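Local coordinates for protein putative oxidoreductase molybdopterin-binding subunit (Sulfolobus tokodaii, PDB 4ZOH) that binds the molybdenum-bearing pterin cytosine dinucleotide and probably serves as the catalytic subunit of a xanthine dehydrogenase/aldehyde oxidase-type oxidoreductase, at residues S152-N157 and D257-F262; G277-N282 and I316-V321; L32-V37 and I80-A85; E166-L171 and L239-T244. All coordinates share one frame; numbering follows the deposited sequence.

Interaction 1 (S152-N157 and D257-F262); sequences SDTLIN and DKKLKF
Phe262 leans back over the neighbouring strand so that its ring lies against Asp153 and Leu155. With chi1 at 79°, CG stands between the backbone N and the carbonyl carbon, and from CB the ring swings toward residues 152-157. CG passes the carbonyl of Asp153, and Phe262 CD2 comes closer still, 3.3 Å from Asp153 O. Next round the ring, Phe262 CE2 touches CB of Asp153 and, at 3.7 Å, CG of Leu155. CZ at the tip lies near Asp153 N, which sits over one ring face toward its rim. The same Asp153 O receives the N-H of Phe262 at 3.0 Å, almost straight at 173°, while the return bond from Asp153 N to Phe262 O is weak. Strands 149-161 and 254-266 run antiparallel here, with Leu155 and Leu260 forming a hydrogen-bonded pair further along. A G1 beta bulge interrupts the ladder where Asp257 and Lys258 both face Asn157. There a water donates to Asn157 O and, at 2.8 Å, to Asp257 OD1, while Asp257 OD2 forms a salt bridge with Arg159. On the face bearing Thr154 and Ile156, Lys259 runs obliquely past Thr154, its CG 3.7 Å from Thr154 CG2, then brings CE alongside Ile156 CD1. Lys261 lies beside Thr154, its CD 3.2 Å from Thr154 OG1. Both lysines end in salt bridges to Glu112.

Interaction 2 (G277-N282 and I316-V321); sequences GTLIAN and IDAYAV
The carbonyl oxygen of Gly277 takes two contacts from the facing strand: Asp317 N donates to Gly277 O at 2.6 Å, and beside it the CA of Ile316 brings its C-H to the same oxygen at 3.2 Å. Parallel pairing then proceeds in strict alternation. Leu279 N donates to Asp317 O, Tyr319 N answers to Leu279 O at 2.8 Å, and Ala281 and Val321 extend the ladder. On the face carrying Thr278 and Ile280, Tyr319 is the broad neighbour. Its CG is anti to the carbonyl carbon (chi1 -69°), which carries the ring back past Thr278, where Tyr319 CE1 lies 4.0 Å from Thr278 CG2. Further back along the strand, Tyr319 OH makes a weak bond of 3.3 Å to Asp317 OD2, while Asp317 OD1 is hydrogen-bonded to His132, whose ring also stacks with Tyr319. The other face is aliphatic: Leu279 CB packs on Ile316 CG2 at 4.0 Å, and helix 288-304, which connects the two strands as a beta-alpha-beta unit, packs on Leu279, Ala281 and Ala318. The polar pair Asp317 and Tyr319 is thus tied to strand 129-138, where His132 probably steadies the buried carboxylate and Arg134 adds a long, weak ion pair.

Interaction 3 (L32-V37 and I80-A85); sequences LFVAFV and IAIVIA
Backbone bonds between Leu32-Val37 and Ile80-Ala85 set the frame of this antiparallel pair. Phe33 and Ala85 exchange two N-H...O bonds, as do Ala35 and Val83. At the far end the regular pattern gives way to a classic beta bulge, since Ile80 and Ala81 both face Val37. Val37 O takes a nearly straight bond from Ile80 N (2.8 Å, 174°) and a weak one from Ala81 N. In return, Val37 N donates to Ala81 O from well above the carbonyl plane. CA-H groups fill in at the non-hydrogen-bonded positions, such as Val34 CA, 3.3 Å from Val83 O.

Apolar packing occupies both faces. On the one with Val34 and Phe36, Val34 and Ile82 lie side by side, and Val34 CG1 is pressed to 3.3 Å from Ile82 CG2, tighter than normal van der Waals contact. Phe36 CG lies anti to the carbonyl carbon (chi1 -63°), which lays the ring alongside Ile82. That same Ile82 methyl makes a CH-pi contact over one face of the Phe36 ring, 4.2 Å from its centroid, while Ile82 CG1 meets Phe36 CE1 at 3.4 Å. On the reverse side Val37 CB and Ala81 CB approach to 3.6 Å, and the Val37 and Val83 side chains cross at about a right angle, meeting through Val37 CG2 and Val83 CG1.

Helix 223-235, from the molybdopterin cofactor-binding region, packs on Val34, Phe36 and Ile82. Helix 88-95 covers Phe33, Ala35 and Val37, and with both strands it belongs to the a/b hammerhead domain of the aldehyde oxidase and xanthine dehydrogenase family.

Interaction 4 (E166-L171 and L239-T244); sequences ETRGAL and LKWVPT
A short antiparallel rung in the mixed sheet, followed by a loop leading to the N-cap of helix 245-251, joins residues 166-171 to 239-244. Ala170 and Trp241 form the hydrogen-bonded pair: Trp241 N gives a straight bond to Ala170 O (2.7 Å, 173°), and Ala170 N answers to Trp241 O at 2.9 Å. At Gly169, just before the strand, the backbones come close, with Gly169 CA 3.2 Å from Trp241 O. The indole reaches across toward Arg168 and presents its CH2 edge to the guanidinium, 3.7 Å above the centre of that flat group, with the two planes 82° apart. Arg168 CB also packs on Trp241 CH2, at 3.5 Å. The guanidinium is held in this pose by salt bridges from NE to Glu248 and from NH2 to Glu224. On the loop side, Thr167 OG1, set between its own backbone N and carbonyl carbon (chi1 65°), donates to Arg168 O in the carbonyl plane, and a water donates to both Thr167 OG1 and Pro243 O. Pro243 CD lies 3.3 Å from Arg168 O. Leu171 curls its CD1 against the carbonyl of Leu239. Strand 239-241 sits between strands 32-38 and 170-174, with helix 223-235 against Ala170, Leu239 and Trp241, and helix 245-251 against Thr167 and Pro243.

Interactions 3 and 4 share one mixed sheet, and interactions 1 and 2 share another. Within each sheet the centres are close, 11 Å and 9 Å apart, whereas the two pairs lie about 35 to 40 Å from each other, centre to centre, and do not touch. Strands 32-38 and 239-241 are neighbours, and two probable backbone hydrogen bonds, Leu32 and Val34 with Lys240, join the hammerhead strands to the molybdopterin-binding part of the chain. Strands 254-266 and 272-282 follow each other in the chain and link the second pair. The chain starts in the sheet of interactions 3 and 4, crosses to the other, returns for interaction 4, then crosses back to close interaction 1 and form interaction 2.

Interaction 1 (S152-N157 and D257-F262)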
loop_
_atom_site.group_PDB
_atom_site.type_symbol
_atom_site.label_atom_id
_atom_site.label_comp_id
_atom_site.label_asym_id
_atom_site.label_seq_id
_atom_site.Cartn_x
_atom_site.Cartn_y
_atom_site.Cartn_z
ATOM N N SER A 152 -32.388 43.632 -27.089
ATOM C CA SER A 152 -31.551 43.655 -25.873
ATOM C C SER A 152 -32.137 42.814 -24.800
ATOM O O SER A 152 -33.332 42.802 -24.649
ATOM C CB SER A 152 -31.440 45.087 -25.329
ATOM O OG SER A 152 -30.648 45.777 -26.236
ATOM N N ASP A 153 -31.282 42.141 -24.032
ATOM C CA ASP A 153 -31.701 41.501 -22.782
ATOM C C ASP A 153 -30.450 41.095 -21.957
ATOM O O ASP A 153 -29.324 41.320 -22.365
ATOM C CB ASP A 153 -32.579 40.246 -23.086
ATOM C CG ASP A 153 -33.637 40.033 -22.067
ATOM O OD1 ASP A 153 -34.731 39.575 -22.449
ATOM O OD2 ASP A 153 -33.425 40.367 -20.884
ATOM N N THR A 154 -30.688 40.544 -20.778
ATOM C CA THR A 154 -29.619 40.008 -19.950
ATOM C C THR A 154 -29.815 38.480 -19.780
ATOM O O THR A 154 -30.844 38.050 -19.288
ATOM C CB THR A 154 -29.596 40.782 -18.616
ATOM O OG1 THR A 154 -29.140 42.117 -18.915
ATOM C CG2 THR A 154 -28.683 40.129 -17.585
ATOM N N LEU A 155 -28.835 37.701 -20.217
ATOM C CA LEU A 155 -28.885 36.236 -20.100
ATOM C C LEU A 155 -27.955 35.794 -18.999
ATOM O O LEU A 155 -26.826 36.248 -18.942
ATOM C CB LEU A 155 -28.443 35.581 -21.415
ATOM C CG LEU A 155 -29.125 35.976 -22.711
ATOM C CD1 LEU A 155 -28.494 35.237 -23.883
ATOM C CD2 LEU A 155 -30.630 35.757 -22.562
ATOM N N ILE A 156 -28.437 34.892 -18.155
ATOM C CA ILE A 156 -27.689 34.314 -17.120
ATOM C C ILE A 156 -27.344 32.828 -17.413
ATOM O O ILE A 156 -28.211 32.021 -17.836
ATOM C CB ILE A 156 -28.461 34.399 -15.825
ATOM C CG1 ILE A 156 -28.783 35.873 -15.537
ATOM C CG2 ILE A 156 -27.694 33.647 -14.715
ATOM C CD1 ILE A 156 -29.273 36.150 -14.127
ATOM N N ASN A 157 -26.080 32.485 -17.138
ATOM C CA ASN A 157 -25.592 31.135 -17.124
ATOM C C ASN A 157 -25.169 30.908 -15.709
ATOM O O ASN A 157 -24.128 31.424 -15.263
ATOM C CB ASN A 157 -24.491 31.024 -18.187
ATOM C CG ASN A 157 -24.075 29.568 -18.475
ATOM O OD1 ASN A 157 -23.470 28.907 -17.604
ATOM N ND2 ASN A 157 -24.305 29.089 -19.745
ATOM N N ASP A 257 -21.379 30.460 -13.980
ATOM C CA ASP A 257 -21.666 31.672 -13.231
ATOM C C ASP A 257 -21.168 32.912 -14.034
ATOM O O ASP A 257 -20.225 33.599 -13.594
ATOM C CB ASP A 257 -21.031 31.611 -11.797
ATOM C CG ASP A 257 -21.744 32.505 -10.836
ATOM O OD1 ASP A 257 -22.666 33.163 -11.338
ATOM O OD2 ASP A 257 -21.481 32.576 -9.586
ATOM N N LYS A 258 -21.741 33.114 -15.227
ATOM C CA LYS A 258 -21.488 34.268 -16.112
ATOM C C LYS A 258 -22.781 34.897 -16.642
ATOM O O LYS A 258 -23.739 34.191 -16.929
ATOM C CB LYS A 258 -20.555 33.904 -17.260
ATOM C CG LYS A 258 -19.294 33.240 -16.795
ATOM C CD LYS A 258 -18.446 32.808 -17.937
ATOM C CE LYS A 258 -17.103 32.364 -17.374
ATOM N NZ LYS A 258 -17.356 31.157 -16.489
ATOM N N LYS A 259 -22.787 36.221 -16.763
ATOM C CA LYS A 259 -23.940 37.050 -17.167
ATOM C C LYS A 259 -23.588 37.828 -18.432
ATOM O O LYS A 259 -22.513 38.491 -18.484
ATOM C CB LYS A 259 -24.230 38.065 -16.047
ATOM C CG LYS A 259 -25.637 38.664 -16.059
ATOM C CD LYS A 259 -25.803 39.819 -15.076
ATOM C CE LYS A 259 -26.605 39.363 -13.909
ATOM N NZ LYS A 259 -27.073 40.582 -13.223
ATOM N N LEU A 260 -24.451 37.776 -19.453
ATOM C CA LEU A 260 -24.261 38.648 -20.639
ATOM C C LEU A 260 -25.388 39.668 -20.777
ATOM O O LEU A 260 -26.570 39.274 -20.896
ATOM C CB LEU A 260 -24.110 37.851 -21.934
ATOM C CG LEU A 260 -23.778 38.696 -23.139
ATOM C CD1 LEU A 260 -22.342 39.200 -23.063
ATOM C CD2 LEU A 260 -23.948 37.834 -24.389
ATOM N N LYS A 261 -25.024 40.968 -20.682
ATOM C CA LYS A 261 -25.904 42.118 -21.052
ATOM C C LYS A 261 -25.600 42.278 -22.520
ATOM O O LYS A 261 -24.435 42.562 -22.890
ATOM C CB LYS A 261 -25.523 43.414 -20.326
ATOM C CG LYS A 261 -25.197 43.296 -18.823
ATOM C CD LYS A 261 -26.419 43.457 -17.913
ATOM C CE LYS A 261 -26.074 43.684 -16.442
ATOM N NZ LYS A 261 -25.515 45.054 -16.219
ATOM N N PHE A 262 -26.594 42.023 -23.383
ATOM C CA PHE A 262 -26.291 41.981 -24.845
ATOM C C PHE A 262 -27.197 42.936 -25.614
ATOM O O PHE A 262 -28.273 43.284 -25.159
ATOM C CB PHE A 262 -26.352 40.537 -25.436
ATOM C CG PHE A 262 -27.764 40.040 -25.707
ATOM C CD1 PHE A 262 -28.441 40.382 -26.902
ATOM C CD2 PHE A 262 -28.433 39.280 -24.763
ATOM C CE1 PHE A 262 -29.758 39.984 -27.119
ATOM C CE2 PHE A 262 -29.730 38.846 -24.986
ATOM C CZ PHE A 262 -30.389 39.188 -26.176
HETATM O O HOH W 1 -24.174 34.005 -13.490
#

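Interaction 2 (G277-N282 and I316-V321)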
loop_
_atom_site.group_PDB
_atom_site.type_symbol
_atom_site.label_atom_id
_atom_site.label_comp_id
_atom_site.label_asym_id
_atom_site.label_seq_id
_atom_site.Cartn_x
_atom_site.Cartn_y
_atom_site.Cartn_z
ATOM N N GLY A 277 -21.942 44.270 -25.832
ATOM C CA GLY A 277 -22.391 44.416 -24.457
ATOM C C GLY A 277 -21.318 44.040 -23.424
ATOM O O GLY A 277 -20.116 44.150 -23.673
ATOM N N THR A 278 -21.787 43.629 -22.262
ATOM C CA THR A 278 -20.948 43.504 -21.119
ATOM C C THR A 278 -21.089 42.043 -20.600
ATOM O O THR A 278 -22.212 41.584 -20.281
ATOM C CB THR A 278 -21.426 44.508 -20.058
ATOM O OG1 THR A 278 -21.342 45.825 -20.626
ATOM C CG2 THR A 278 -20.587 44.434 -18.817
ATOM N N LEU A 279 -19.957 41.344 -20.521
ATOM C CA LEU A 279 -19.899 39.992 -19.872
ATOM C C LEU A 279 -19.406 40.095 -18.452
ATOM O O LEU A 279 -18.241 40.522 -18.228
ATOM C CB LEU A 279 -18.985 39.048 -20.710
ATOM C CG LEU A 279 -18.800 37.631 -20.126
ATOM C CD1 LEU A 279 -20.091 36.804 -20.280
ATOM C CD2 LEU A 279 -17.582 36.936 -20.718
ATOM N N ILE A 280 -20.218 39.710 -17.471
ATOM C CA ILE A 280 -19.695 39.652 -16.108
ATOM C C ILE A 280 -19.498 38.204 -15.530
ATOM O O ILE A 280 -20.510 37.476 -15.256
ATOM C CB ILE A 280 -20.569 40.454 -15.134
ATOM C CG1 ILE A 280 -20.497 41.965 -15.458
ATOM C CG2 ILE A 280 -20.040 40.291 -13.718
ATOM C CD1 ILE A 280 -21.648 42.746 -14.842
ATOM N N ALA A 281 -18.243 37.825 -15.251
ATOM C CA ALA A 281 -17.913 36.469 -14.730
ATOM C C ALA A 281 -17.543 36.503 -13.262
ATOM O O ALA A 281 -16.837 37.413 -12.822
ATOM C CB ALA A 281 -16.813 35.849 -15.556
ATOM N N ASN A 282 -18.135 35.606 -12.467
ATOM C CA ASN A 282 -17.918 35.554 -11.042
ATOM C C ASN A 282 -16.767 34.562 -10.665
ATOM O O ASN A 282 -16.943 33.333 -10.735
ATOM C CB ASN A 282 -19.227 35.215 -10.348
ATOM C CG ASN A 282 -19.134 35.346 -8.853
ATOM O OD1 ASN A 282 -18.054 35.339 -8.331
ATOM N ND2 ASN A 282 -20.262 35.376 -8.163
ATOM N N ILE A 316 -17.372 43.537 -26.934
ATOM C CA ILE A 316 -17.823 42.957 -25.622
ATOM C C ILE A 316 -16.902 43.375 -24.500
ATOM O O ILE A 316 -15.705 43.215 -24.566
ATOM C CB ILE A 316 -17.868 41.386 -25.644
ATOM C CG1 ILE A 316 -18.763 40.917 -26.832
ATOM C CG2 ILE A 316 -18.374 40.829 -24.294
ATOM C CD1 ILE A 316 -20.252 41.091 -26.599
ATOM N N ASP A 317 -17.488 43.898 -23.461
ATOM C CA ASP A 317 -16.718 44.430 -22.380
ATOM C C ASP A 317 -16.699 43.289 -21.348
ATOM O O ASP A 317 -17.742 42.988 -20.743
ATOM C CB ASP A 317 -17.389 45.729 -21.839
ATOM C CG ASP A 317 -16.529 46.452 -20.740
ATOM O OD1 ASP A 317 -15.301 46.364 -20.795
ATOM O OD2 ASP A 317 -17.098 47.132 -19.847
ATOM N N ALA A 318 -15.541 42.609 -21.216
ATOM C CA ALA A 318 -15.399 41.426 -20.261
ATOM C C ALA A 318 -14.826 41.731 -18.859
ATOM O O ALA A 318 -13.706 42.223 -18.738
ATOM C CB ALA A 318 -14.603 40.291 -20.920
ATOM N N TYR A 319 -15.598 41.428 -17.834
ATOM C CA TYR A 319 -15.169 41.438 -16.440
ATOM C C TYR A 319 -15.069 40.034 -15.784
ATOM O O TYR A 319 -15.988 39.209 -15.939
ATOM C CB TYR A 319 -16.173 42.205 -15.592
ATOM C CG TYR A 319 -16.206 43.676 -15.855
ATOM C CD1 TYR A 319 -16.996 44.184 -16.931
ATOM C CD2 TYR A 319 -15.469 44.588 -15.051
ATOM C CE1 TYR A 319 -17.044 45.533 -17.203
ATOM C CE2 TYR A 319 -15.527 45.978 -15.310
ATOM C CZ TYR A 319 -16.307 46.421 -16.388
ATOM O OH TYR A 319 -16.432 47.719 -16.713
ATOM N N ALA A 320 -13.962 39.779 -15.061
ATOM C CA ALA A 320 -13.872 38.670 -14.133
ATOM C C ALA A 320 -13.663 39.289 -12.755
ATOM O O ALA A 320 -12.626 39.899 -12.474
ATOM C CB ALA A 320 -12.734 37.702 -14.548
ATOM N N VAL A 321 -14.620 39.073 -11.876
ATOM C CA VAL A 321 -14.695 39.762 -10.637
ATOM C C VAL A 321 -14.709 38.801 -9.481
ATOM O O VAL A 321 -15.466 37.860 -9.566
ATOM C CB VAL A 321 -16.040 40.541 -10.546
ATOM C CG1 VAL A 321 -15.940 41.678 -9.513
ATOM C CG2 VAL A 321 -16.357 41.177 -11.883
#

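Interaction 3 (L32-V37 and I80-A85)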
loop_
_atom_site.group_PDB
_atom_site.type_symbol
_atom_site.label_atom_id
_atom_site.label_comp_id
_atom_site.label_asym_id
_atom_site.label_seq_id
_atom_site.Cartn_x
_atom_site.Cartn_y
_atom_site.Cartn_z
ATOM N N LEU A 32 -2.648 8.476 9.470
ATOM C CA LEU A 32 -3.501 9.324 10.270
ATOM C C LEU A 32 -4.571 9.999 9.373
ATOM O O LEU A 32 -4.387 10.106 8.146
ATOM C CB LEU A 32 -2.655 10.426 10.965
ATOM C CG LEU A 32 -1.616 9.960 12.008
ATOM C CD1 LEU A 32 -0.736 11.123 12.473
ATOM C CD2 LEU A 32 -2.367 9.407 13.185
ATOM N N PHE A 33 -5.675 10.433 9.980
ATOM C CA PHE A 33 -6.746 11.078 9.225
ATOM C C PHE A 33 -6.770 12.565 9.495
ATOM O O PHE A 33 -6.625 12.987 10.645
ATOM C CB PHE A 33 -8.109 10.438 9.496
ATOM C CG PHE A 33 -9.122 10.823 8.480
ATOM C CD1 PHE A 33 -9.943 11.969 8.675
ATOM C CD2 PHE A 33 -9.195 10.108 7.230
ATOM C CE1 PHE A 33 -10.854 12.352 7.687
ATOM C CE2 PHE A 33 -10.097 10.508 6.239
ATOM C CZ PHE A 33 -10.942 11.620 6.479
ATOM N N VAL A 34 -6.946 13.338 8.423
ATOM C CA VAL A 34 -6.884 14.819 8.424
ATOM C C VAL A 34 -8.248 15.386 8.015
ATOM O O VAL A 34 -8.803 14.987 6.989
ATOM C CB VAL A 34 -5.748 15.285 7.471
ATOM C CG1 VAL A 34 -5.610 16.809 7.343
ATOM C CG2 VAL A 34 -4.394 14.697 7.918
ATOM N N ALA A 35 -8.781 16.319 8.796
ATOM C CA ALA A 35 -9.985 17.046 8.388
ATOM C C ALA A 35 -9.706 18.542 8.514
ATOM O O ALA A 35 -8.875 18.950 9.355
ATOM C CB ALA A 35 -11.185 16.598 9.237
ATOM N N PHE A 36 -10.386 19.353 7.696
ATOM C CA PHE A 36 -10.266 20.786 7.763
ATOM C C PHE A 36 -11.461 21.449 8.439
ATOM O O PHE A 36 -12.602 21.082 8.172
ATOM C CB PHE A 36 -9.997 21.384 6.384
ATOM C CG PHE A 36 -8.713 20.930 5.795
ATOM C CD1 PHE A 36 -7.597 21.816 5.723
ATOM C CD2 PHE A 36 -8.577 19.601 5.303
ATOM C CE1 PHE A 36 -6.386 21.416 5.190
ATOM C CE2 PHE A 36 -7.342 19.205 4.757
ATOM C CZ PHE A 36 -6.248 20.093 4.710
ATOM N N VAL A 37 -11.181 22.395 9.350
ATOM C CA VAL A 37 -12.183 23.335 9.889
ATOM C C VAL A 37 -12.350 24.389 8.813
ATOM O O VAL A 37 -11.353 24.846 8.221
ATOM C CB VAL A 37 -11.725 24.009 11.233
ATOM C CG1 VAL A 37 -12.824 24.925 11.823
ATOM C CG2 VAL A 37 -11.322 22.945 12.267
ATOM N N ILE A 80 -9.722 27.030 7.474
ATOM C CA ILE A 80 -9.150 27.955 8.460
ATOM C C ILE A 80 -8.312 27.250 9.538
ATOM O O ILE A 80 -7.547 27.901 10.271
ATOM C CB ILE A 80 -10.252 28.895 9.064
ATOM C CG1 ILE A 80 -11.357 28.095 9.733
ATOM C CG2 ILE A 80 -10.760 29.782 7.940
ATOM C CD1 ILE A 80 -12.345 28.933 10.553
ATOM N N ALA A 81 -8.421 25.923 9.595
ATOM C CA ALA A 81 -7.682 25.103 10.557
ATOM C C ALA A 81 -7.638 23.657 10.051
ATOM O O ALA A 81 -8.512 23.254 9.233
ATOM C CB ALA A 81 -8.388 25.141 11.920
ATOM N N ILE A 82 -6.674 22.878 10.553
ATOM C CA ILE A 82 -6.491 21.459 10.147
ATOM C C ILE A 82 -6.411 20.617 11.416
ATOM O O ILE A 82 -5.601 20.945 12.300
ATOM C CB ILE A 82 -5.215 21.201 9.337
ATOM C CG1 ILE A 82 -4.989 22.219 8.235
ATOM C CG2 ILE A 82 -5.253 19.782 8.782
ATOM C CD1 ILE A 82 -3.982 23.291 8.552
ATOM N N VAL A 83 -7.261 19.585 11.547
ATOM C CA VAL A 83 -7.135 18.714 12.650
ATOM C C VAL A 83 -6.567 17.381 12.161
ATOM O O VAL A 83 -6.820 16.975 10.977
ATOM C CB VAL A 83 -8.412 18.516 13.443
ATOM C CG1 VAL A 83 -9.048 19.892 13.837
ATOM C CG2 VAL A 83 -9.434 17.616 12.760
ATOM N N ILE A 84 -5.829 16.702 13.072
ATOM C CA ILE A 84 -5.252 15.351 12.825
ATOM C C ILE A 84 -5.663 14.356 13.915
ATOM O O ILE A 84 -5.609 14.665 15.119
ATOM C CB ILE A 84 -3.732 15.404 12.639
ATOM C CG1 ILE A 84 -3.390 16.608 11.740
ATOM C CG2 ILE A 84 -3.194 14.035 12.129
ATOM C CD1 ILE A 84 -2.171 16.535 10.861
ATOM N N ALA A 85 -6.169 13.192 13.519
ATOM C CA ALA A 85 -6.536 12.208 14.530
ATOM C C ALA A 85 -6.265 10.772 14.027
ATOM O O ALA A 85 -5.855 10.558 12.876
ATOM C CB ALA A 85 -7.994 12.380 14.972
#

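Interaction 4 (E166-L171 and L239-T244)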
loop_
_atom_site.group_PDB
_atom_site.type_symbol
_atom_site.label_atom_id
_atom_site.label_comp_id
_atom_site.label_asym_id
_atom_site.label_seq_id
_atom_site.Cartn_x
_atom_site.Cartn_y
_atom_site.Cartn_z
ATOM N N GLU A 166 -16.951 10.508 -6.888
ATOM C CA GLU A 166 -15.849 10.520 -5.908
ATOM C C GLU A 166 -15.375 11.978 -5.700
ATOM O O GLU A 166 -14.956 12.684 -6.669
ATOM C CB GLU A 166 -14.611 9.667 -6.346
ATOM C CG GLU A 166 -13.545 9.537 -5.235
ATOM C CD GLU A 166 -12.116 9.424 -5.743
ATOM O OE1 GLU A 166 -11.214 9.043 -4.951
ATOM O OE2 GLU A 166 -11.824 9.705 -6.940
ATOM N N THR A 167 -15.389 12.401 -4.445
ATOM C CA THR A 167 -14.762 13.697 -4.029
ATOM C C THR A 167 -13.271 13.713 -4.221
ATOM O O THR A 167 -12.687 12.719 -4.620
ATOM C CB THR A 167 -15.010 14.032 -2.574
ATOM O OG1 THR A 167 -14.361 13.063 -1.754
ATOM C CG2 THR A 167 -16.537 14.019 -2.230
ATOM N N ARG A 168 -12.684 14.903 -4.051
ATOM C CA ARG A 168 -11.231 15.045 -3.897
ATOM C C ARG A 168 -10.802 14.093 -2.808
ATOM O O ARG A 168 -11.636 13.590 -2.028
ATOM C CB ARG A 168 -10.894 16.517 -3.460
ATOM C CG ARG A 168 -11.229 17.530 -4.566
ATOM C CD ARG A 168 -11.329 18.965 -4.009
ATOM N NE ARG A 168 -12.241 19.014 -2.878
ATOM C CZ ARG A 168 -12.251 19.950 -1.928
ATOM N NH1 ARG A 168 -13.129 19.817 -0.941
ATOM N NH2 ARG A 168 -11.424 21.017 -2.008
ATOM N N GLY A 169 -9.494 13.898 -2.690
ATOM C CA GLY A 169 -8.977 13.098 -1.549
ATOM C C GLY A 169 -7.518 12.902 -1.818
ATOM O O GLY A 169 -7.062 12.956 -3.002
ATOM N N ALA A 170 -6.768 12.631 -0.763
ATOM C CA ALA A 170 -5.323 12.555 -0.932
ATOM C C ALA A 170 -4.688 11.852 0.248
ATOM O O ALA A 170 -5.311 11.725 1.341
ATOM C CB ALA A 170 -4.712 13.945 -1.095
ATOM N N LEU A 171 -3.492 11.334 -0.042
ATOM C CA LEU A 171 -2.726 10.565 0.914
ATOM C C LEU A 171 -1.260 10.949 0.752
ATOM O O LEU A 171 -0.713 10.781 -0.334
ATOM C CB LEU A 171 -2.882 9.034 0.688
ATOM C CG LEU A 171 -2.040 8.101 1.561
ATOM C CD1 LEU A 171 -2.316 8.239 3.086
ATOM C CD2 LEU A 171 -2.222 6.629 1.085
ATOM N N LEU A 239 -0.734 10.597 5.942
ATOM C CA LEU A 239 -1.842 11.450 6.321
ATOM C C LEU A 239 -2.839 11.319 5.160
ATOM O O LEU A 239 -2.489 11.629 3.997
ATOM C CB LEU A 239 -1.337 12.913 6.349
ATOM C CG LEU A 239 -0.193 13.330 7.337
ATOM C CD1 LEU A 239 -0.102 14.876 7.303
ATOM C CD2 LEU A 239 -0.375 12.841 8.785
ATOM N N LYS A 240 -4.037 10.847 5.504
ATOM C CA LYS A 240 -5.154 10.657 4.581
ATOM C C LYS A 240 -6.147 11.797 4.774
ATOM O O LYS A 240 -6.605 12.065 5.899
ATOM C CB LYS A 240 -5.882 9.316 4.900
ATOM C CG LYS A 240 -7.177 9.052 4.131
ATOM C CD LYS A 240 -6.876 8.634 2.663
ATOM C CE LYS A 240 -6.272 7.223 2.503
ATOM N NZ LYS A 240 -7.322 6.217 2.955
ATOM N N TRP A 241 -6.487 12.451 3.677
ATOM C CA TRP A 241 -7.515 13.445 3.748
ATOM C C TRP A 241 -8.689 13.031 2.808
ATOM O O TRP A 241 -8.457 12.830 1.575
ATOM C CB TRP A 241 -6.948 14.772 3.237
ATOM C CG TRP A 241 -8.085 15.770 2.947
ATOM C CD1 TRP A 241 -8.998 16.243 3.826
ATOM C CD2 TRP A 241 -8.448 16.331 1.666
ATOM N NE1 TRP A 241 -9.874 17.133 3.184
ATOM C CE2 TRP A 241 -9.538 17.206 1.874
ATOM C CE3 TRP A 241 -7.919 16.224 0.373
ATOM C CZ2 TRP A 241 -10.150 17.947 0.805
ATOM C CZ3 TRP A 241 -8.487 17.012 -0.671
ATOM C CH2 TRP A 241 -9.606 17.835 -0.439
ATOM N N VAL A 242 -9.906 12.933 3.352
ATOM C CA VAL A 242 -11.095 12.748 2.491
ATOM C C VAL A 242 -12.221 13.644 3.018
ATOM O O VAL A 242 -12.709 13.416 4.081
ATOM C CB VAL A 242 -11.583 11.292 2.402
ATOM C CG1 VAL A 242 -12.797 11.174 1.450
ATOM C CG2 VAL A 242 -10.458 10.369 1.958
ATOM N N PRO A 243 -12.620 14.666 2.259
ATOM C CA PRO A 243 -13.745 15.538 2.668
ATOM C C PRO A 243 -15.075 14.798 2.686
ATOM O O PRO A 243 -15.260 13.794 1.930
ATOM C CB PRO A 243 -13.741 16.639 1.592
ATOM C CG PRO A 243 -13.213 15.895 0.395
ATOM C CD PRO A 243 -12.170 14.968 0.892
ATOM N N THR A 244 -15.985 15.234 3.540
ATOM C CA THR A 244 -17.374 14.784 3.382
ATOM C C THR A 244 -17.977 15.412 2.103
ATOM O O THR A 244 -17.414 16.379 1.496
ATOM C CB THR A 244 -18.232 15.198 4.564
ATOM O OG1 THR A 244 -18.405 16.611 4.492
ATOM C CG2 THR A 244 -17.565 14.779 5.938
HETATM O O HOH W 2 -16.017 11.573 0.297
#